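Local coordinates for protein N-acetyltransferase (Escherichia coli, PDB 6GTQ) that probably transfers an acetyl group from acetyl-coenzyme A to an amino group of its acceptor, as many GNAT-family enzymes do, at residues V61-Y65 / A100-L105; G111-V115 / F146-F152. The protein carries 1 engineered substitution. All coordinates share one frame; numbering follows the deposited sequence.

Contact 1. Residues V61-Y65 / A100-L105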
loop_
_atom_site.group_PDB
_atom_site.type_symbol
_atom_site.label_atom_id
_atom_site.label_comp_id
_atom_site.label_asym_id
_atom_site.label_seq_id
_atom_site.Cartn_x
_atom_site.Cartn_y
_atom_site.Cartn_z
ATOM N N VAL A 61 -17.538 -3.754 2.498
ATOM C CA VAL A 61 -16.096 -3.736 2.242
ATOM C C VAL A 61 -15.656 -4.954 1.444
ATOM O O VAL A 61 -15.855 -6.087 1.892
ATOM C CB VAL A 61 -15.275 -3.541 3.548
ATOM C CG1 VAL A 61 -13.768 -3.653 3.294
ATOM C CG2 VAL A 61 -15.615 -2.205 4.199
ATOM N N LEU A 62 -15.038 -4.711 0.273
ATOM C CA LEU A 62 -14.539 -5.759 -0.616
ATOM C C LEU A 62 -13.016 -5.689 -0.819
ATOM O O LEU A 62 -12.474 -6.246 -1.772
ATOM C CB LEU A 62 -15.304 -5.765 -1.961
ATOM C CG LEU A 62 -16.785 -6.200 -1.912
ATOM C CD1 LEU A 62 -17.460 -5.953 -3.230
ATOM C CD2 LEU A 62 -16.941 -7.656 -1.498
ATOM N N GLY A 63 -12.341 -5.043 0.114
ATOM C CA GLY A 63 -10.901 -4.867 0.069
ATOM C C GLY A 63 -10.456 -3.702 0.912
ATOM O O GLY A 63 -11.230 -2.772 1.156
ATOM N N TYR A 64 -9.203 -3.757 1.374
ATOM C CA TYR A 64 -8.614 -2.715 2.205
ATOM C C TYR A 64 -7.095 -2.634 2.115
ATOM O O TYR A 64 -6.426 -3.572 1.666
ATOM C CB TYR A 64 -9.046 -2.888 3.677
ATOM C CG TYR A 64 -8.332 -3.967 4.472
ATOM C CD1 TYR A 64 -7.162 -3.686 5.178
ATOM C CD2 TYR A 64 -8.888 -5.240 4.612
ATOM C CE1 TYR A 64 -6.535 -4.656 5.962
ATOM C CE2 TYR A 64 -8.285 -6.210 5.420
ATOM C CZ TYR A 64 -7.104 -5.913 6.084
ATOM O OH TYR A 64 -6.497 -6.855 6.872
ATOM N N TYR A 65 -6.559 -1.521 2.606
ATOM C CA TYR A 65 -5.125 -1.302 2.752
ATOM C C TYR A 65 -4.873 -0.389 3.953
ATOM O O TYR A 65 -5.765 0.359 4.344
ATOM C CB TYR A 65 -4.420 -0.859 1.443
ATOM C CG TYR A 65 -4.530 0.601 1.058
ATOM C CD1 TYR A 65 -3.733 1.566 1.671
ATOM C CD2 TYR A 65 -5.326 1.001 -0.015
ATOM C CE1 TYR A 65 -3.799 2.905 1.296
ATOM C CE2 TYR A 65 -5.383 2.337 -0.416
ATOM C CZ TYR A 65 -4.617 3.284 0.245
ATOM O OH TYR A 65 -4.684 4.606 -0.118
ATOM N N ALA A 100 -5.496 -6.403 1.339
ATOM C CA ALA A 100 -6.393 -7.552 1.191
ATOM C C ALA A 100 -7.532 -7.212 0.257
ATOM O O ALA A 100 -8.104 -6.131 0.364
ATOM C CB ALA A 100 -6.932 -7.980 2.549
ATOM N N ILE A 101 -7.850 -8.133 -0.663
ATOM C CA ILE A 101 -8.951 -8.017 -1.631
ATOM C C ILE A 101 -9.852 -9.231 -1.458
ATOM O O ILE A 101 -9.357 -10.360 -1.444
ATOM C CB ILE A 101 -8.437 -7.879 -3.109
ATOM C CG1 ILE A 101 -7.542 -6.611 -3.318
ATOM C CG2 ILE A 101 -9.576 -7.941 -4.137
ATOM C CD1 ILE A 101 -8.223 -5.199 -3.218
ATOM N N ASP A 102 -11.172 -9.004 -1.345
ATOM C CA ASP A 102 -12.163 -10.071 -1.220
ATOM C C ASP A 102 -12.109 -11.008 -2.433
ATOM O O ASP A 102 -11.929 -10.537 -3.557
ATOM C CB ASP A 102 -13.570 -9.481 -1.053
ATOM C CG ASP A 102 -14.608 -10.503 -0.643
ATOM O OD1 ASP A 102 -14.678 -10.825 0.560
ATOM O OD2 ASP A 102 -15.348 -10.984 -1.526
ATOM N N ARG A 103 -12.269 -12.329 -2.189
ATOM C CA ARG A 103 -12.235 -13.418 -3.179
ATOM C C ARG A 103 -13.142 -13.180 -4.388
ATOM O O ARG A 103 -12.779 -13.575 -5.497
ATOM C CB ARG A 103 -12.592 -14.762 -2.525
ATOM C CG ARG A 103 -11.476 -15.404 -1.714
ATOM C CD ARG A 103 -12.015 -16.597 -0.943
ATOM N NE ARG A 103 -10.960 -17.310 -0.220
ATOM C CZ ARG A 103 -10.405 -18.446 -0.626
ATOM N NH1 ARG A 103 -9.448 -19.018 0.093
ATOM N NH2 ARG A 103 -10.810 -19.029 -1.748
ATOM N N SER A 104 -14.309 -12.529 -4.170
ATOM C CA SER A 104 -15.285 -12.194 -5.207
ATOM C C SER A 104 -14.731 -11.223 -6.256
ATOM O O SER A 104 -15.171 -11.254 -7.406
ATOM C CB SER A 104 -16.562 -11.634 -4.590
ATOM O OG SER A 104 -16.357 -10.371 -3.982
ATOM N N LEU A 105 -13.766 -10.374 -5.867
ATOM C CA LEU A 105 -13.165 -9.391 -6.770
ATOM C C LEU A 105 -11.850 -9.837 -7.406
ATOM O O LEU A 105 -11.448 -9.261 -8.420
ATOM C CB LEU A 105 -12.991 -8.034 -6.070
ATOM C CG LEU A 105 -14.259 -7.198 -5.862
ATOM C CD1 LEU A 105 -13.903 -5.833 -5.357
ATOM C CD2 LEU A 105 -15.063 -7.041 -7.158
#

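Contact 2. Residues G111-V115 / F146-F152. Engineered in segment 146-152: Phe147 (natural residue Tyr).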
loop_
_atom_site.group_PDB
_atom_site.type_symbol
_atom_site.label_atom_id
_atom_site.label_comp_id
_atom_site.label_asym_id
_atom_site.label_seq_id
_atom_site.Cartn_x
_atom_site.Cartn_y
_atom_site.Cartn_z
ATOM N N GLY A 111 -6.233 -5.241 -6.449
ATOM C CA GLY A 111 -5.057 -5.143 -5.589
ATOM C C GLY A 111 -4.099 -4.074 -6.084
ATOM O O GLY A 111 -3.661 -3.221 -5.311
ATOM N N ALA A 112 -3.809 -4.096 -7.398
ATOM C CA ALA A 112 -2.958 -3.128 -8.090
ATOM C C ALA A 112 -3.578 -1.716 -8.066
ATOM O O ALA A 112 -2.845 -0.749 -7.873
ATOM C CB ALA A 112 -2.705 -3.582 -9.521
ATOM N N THR A 113 -4.921 -1.599 -8.223
ATOM C CA THR A 113 -5.642 -0.313 -8.183
ATOM C C THR A 113 -5.537 0.320 -6.778
ATOM O O THR A 113 -5.414 1.540 -6.664
ATOM C CB THR A 113 -7.081 -0.473 -8.712
ATOM O OG1 THR A 113 -7.028 -1.054 -10.015
ATOM C CG2 THR A 113 -7.841 0.855 -8.795
ATOM N N LEU A 114 -5.538 -0.523 -5.723
ATOM C CA LEU A 114 -5.403 -0.101 -4.327
ATOM C C LEU A 114 -3.992 0.407 -4.024
ATOM O O LEU A 114 -3.845 1.390 -3.296
ATOM C CB LEU A 114 -5.833 -1.224 -3.368
ATOM C CG LEU A 114 -7.179 -1.008 -2.680
ATOM C CD1 LEU A 114 -8.335 -1.194 -3.646
ATOM C CD2 LEU A 114 -7.335 -1.928 -1.486
ATOM N N VAL A 115 -2.964 -0.231 -4.621
ATOM C CA VAL A 115 -1.560 0.193 -4.497
ATOM C C VAL A 115 -1.387 1.568 -5.195
ATOM O O VAL A 115 -0.753 2.454 -4.637
ATOM C CB VAL A 115 -0.569 -0.880 -5.032
ATOM C CG1 VAL A 115 0.876 -0.384 -4.988
ATOM C CG2 VAL A 115 -0.702 -2.183 -4.251
ATOM N N PHE A 146 3.694 -10.251 -6.743
ATOM C CA PHE A 146 2.733 -9.191 -7.055
ATOM C C PHE A 146 3.370 -7.797 -6.939
ATOM O O PHE A 146 3.206 -6.975 -7.843
ATOM C CB PHE A 146 1.479 -9.306 -6.161
ATOM C CG PHE A 146 0.570 -8.100 -6.167
ATOM C CD1 PHE A 146 -0.319 -7.884 -7.212
ATOM C CD2 PHE A 146 0.590 -7.188 -5.117
ATOM C CE1 PHE A 146 -1.162 -6.766 -7.213
ATOM C CE2 PHE A 146 -0.240 -6.069 -5.129
ATOM C CZ PHE A 146 -1.120 -5.872 -6.168
ATOM N N PHE A 147 4.092 -7.536 -5.834
ATOM C CA PHE A 147 4.742 -6.248 -5.628
ATOM C C PHE A 147 5.893 -6.031 -6.606
ATOM O O PHE A 147 6.042 -4.912 -7.092
ATOM C CB PHE A 147 5.138 -6.030 -4.160
ATOM C CG PHE A 147 3.933 -5.779 -3.277
ATOM C CD1 PHE A 147 3.090 -4.695 -3.511
ATOM C CD2 PHE A 147 3.651 -6.614 -2.202
ATOM C CE1 PHE A 147 1.966 -4.476 -2.712
ATOM C CE2 PHE A 147 2.531 -6.392 -1.398
ATOM C CZ PHE A 147 1.688 -5.331 -1.664
ATOM N N LYS A 148 6.634 -7.110 -6.970
ATOM C CA LYS A 148 7.714 -7.070 -7.965
ATOM C C LYS A 148 7.172 -6.701 -9.352
ATOM O O LYS A 148 7.816 -5.935 -10.066
ATOM C CB LYS A 148 8.471 -8.409 -8.037
ATOM C CG LYS A 148 9.610 -8.542 -7.039
ATOM C CD LYS A 148 10.693 -9.465 -7.565
ATOM C CE LYS A 148 10.965 -10.638 -6.653
ATOM N NZ LYS A 148 10.090 -11.807 -6.953
ATOM N N SER A 149 5.975 -7.225 -9.719
ATOM C CA SER A 149 5.308 -6.953 -11.004
ATOM C C SER A 149 4.802 -5.506 -11.103
ATOM O O SER A 149 4.592 -4.994 -12.206
ATOM C CB SER A 149 4.182 -7.949 -11.265
ATOM O OG SER A 149 3.070 -7.729 -10.414
ATOM N N LEU A 150 4.622 -4.850 -9.947
ATOM C CA LEU A 150 4.212 -3.459 -9.878
ATOM C C LEU A 150 5.424 -2.523 -9.900
ATOM O O LEU A 150 5.240 -1.314 -9.991
ATOM C CB LEU A 150 3.338 -3.203 -8.650
ATOM C CG LEU A 150 1.945 -3.827 -8.637
ATOM C CD1 LEU A 150 1.181 -3.350 -7.418
ATOM C CD2 LEU A 150 1.158 -3.488 -9.907
ATOM N N GLY A 151 6.636 -3.088 -9.841
ATOM C CA GLY A 151 7.890 -2.344 -9.918
ATOM C C GLY A 151 8.612 -2.073 -8.611
ATOM O O GLY A 151 9.581 -1.302 -8.592
ATOM N N PHE A 152 8.154 -2.690 -7.505
ATOM C CA PHE A 152 8.803 -2.515 -6.202
ATOM C C PHE A 152 10.157 -3.239 -6.192
ATOM O O PHE A 152 10.276 -4.326 -6.759
ATOM C CB PHE A 152 7.906 -3.012 -5.068
ATOM C CG PHE A 152 6.756 -2.114 -4.679
ATOM C CD1 PHE A 152 5.597 -2.067 -5.446
ATOM C CD2 PHE A 152 6.791 -1.389 -3.495
ATOM C CE1 PHE A 152 4.515 -1.277 -5.058
ATOM C CE2 PHE A 152 5.717 -0.579 -3.117
ATOM C CZ PHE A 152 4.582 -0.537 -3.895
#

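Contact 1. Residues V61-Y65 / A100-L105
Leu62 is met by three residues just beyond the end of strand 90-101. Its CB packs 3.7 Å from CD1 of Leu105, the two leucine side chains crossing at about a right angle. With CG anti to the carbonyl carbon (chi1 -68°), the side chain runs along the 102-105 turn: CD1 stays by Leu105 CD1, and CD2 meets Ser104 OG and Asp102 OD2. That carboxylate is fixed from its own side. Ser104 OG donates to Asp102 OD2 over 2.7 Å on the anti side, and Ser104 N reaches the same oxygen from above the carboxylate plane, which defines an Asx turn; OD1 accepts from the backbone N of Asp24.

On the sheet, Tyr64 and Ala100 form an antiparallel hydrogen-bonded pair. Tyr64 N binds Ala100 O at 2.8 Å and Ala100 N returns a bond to Tyr64 O. Their side chains share a face, where Ala100 CB lies oblique to the tyrosine ring, 3.6 Å from CE2. Gly63 and Ile101 form the next, antiparallel non-hydrogen-bonded pair, CA atoms 4.1 Å apart, and Asp102 N then binds Leu62 O from above the carbonyl plane.

Leu62 and Gly63 both face Leu52, a classic beta bulge against strand 48-53. On the Tyr64 face lies helix 28-36, whose Leu30 O is hydrogen-bonded to Tyr64 OH; on the other, helix 110-129 packs Leu114 against Ile101.

Contact 2. Residues G111-V115 / F146-F152
Apolar packing between the first turns of helix 110-129 and the C-terminal end of helix 141-149 makes this contact, with no hydrogen bond crossing it; the two segments bury 235 Å² in all. Val115 carries much of it with both branches. Leu150, which comes at Val115 tip to tip, lays CD1 against both methyls, 3.8 Å from CG1. CG1 alone meets the ring edge of Phe152, 3.7 Å from CE1, and CG2 alone meets the edges of two other rings, at CE1 of Phe147 (3.8 Å) and CE2 of Phe146.

Phe146 meets backbone as well as side chain. With CG anti to its own N (chi1 167°), the ring is directed at the opposing helix, where its edge abuts the main chain: CZ is 3.4 Å from Ala112 N, which lies in the ring plane, and close to Gly111 C. The missing side chain at Gly111 fits this closeness. Ala112 CB, in turn, lies 3.9 Å from Leu150 CD2.

The aromatic residues also pack on one another. Phe146 CD2 sits over the centre of the Phe147 ring, 3.8 Å above its plane, while Phe147 CD1 lies above the Phe152 ring, offset toward the rim. Phe147 is an engineered residue replacing the natural Tyr. A Schellman motif follows helix 141-149, with Gly151 at positive phi (+101°), and the chain leaves it with Phe152 toward Val115.

A chain of another protein packs on Ala112, Phe146 and Leu150, and one of its basic side chains is hydrogen-bonded to Ser149 OG. Beneath both helices runs the sheet: Val115 and Phe146 touch Leu99 of strand 90-101, Phe147 and Phe152 touch Val136 of strand 133-137, and both rings reach Leu163 of strand 162-166.

Overall arrangement
Contact 1 precedes contact 2 along the chain, and their centres lie 15 Å apart. Strand 90-101 and helix 110-129, consecutive elements, connect them: the strand ends in contact 1, and the helix begins just before contact 2. The two contacts touch directly, with Tyr65 CE2 3.4 Å from Leu114 O and Ile101 CG1 3.7 Å from Gly111 N. Contact 1 pairs neighbouring strands of the mixed sheet, whereas contact 2 joins two helices packed on that sheet. The strand-to-helix passage between them is where GNAT enzymes usually hold the acetyl-coenzyme A pyrophosphate; glycerol, probably from the crystallisation liquor, is bound near both Ile101 and Gly111, which would be compatible with a pocket there.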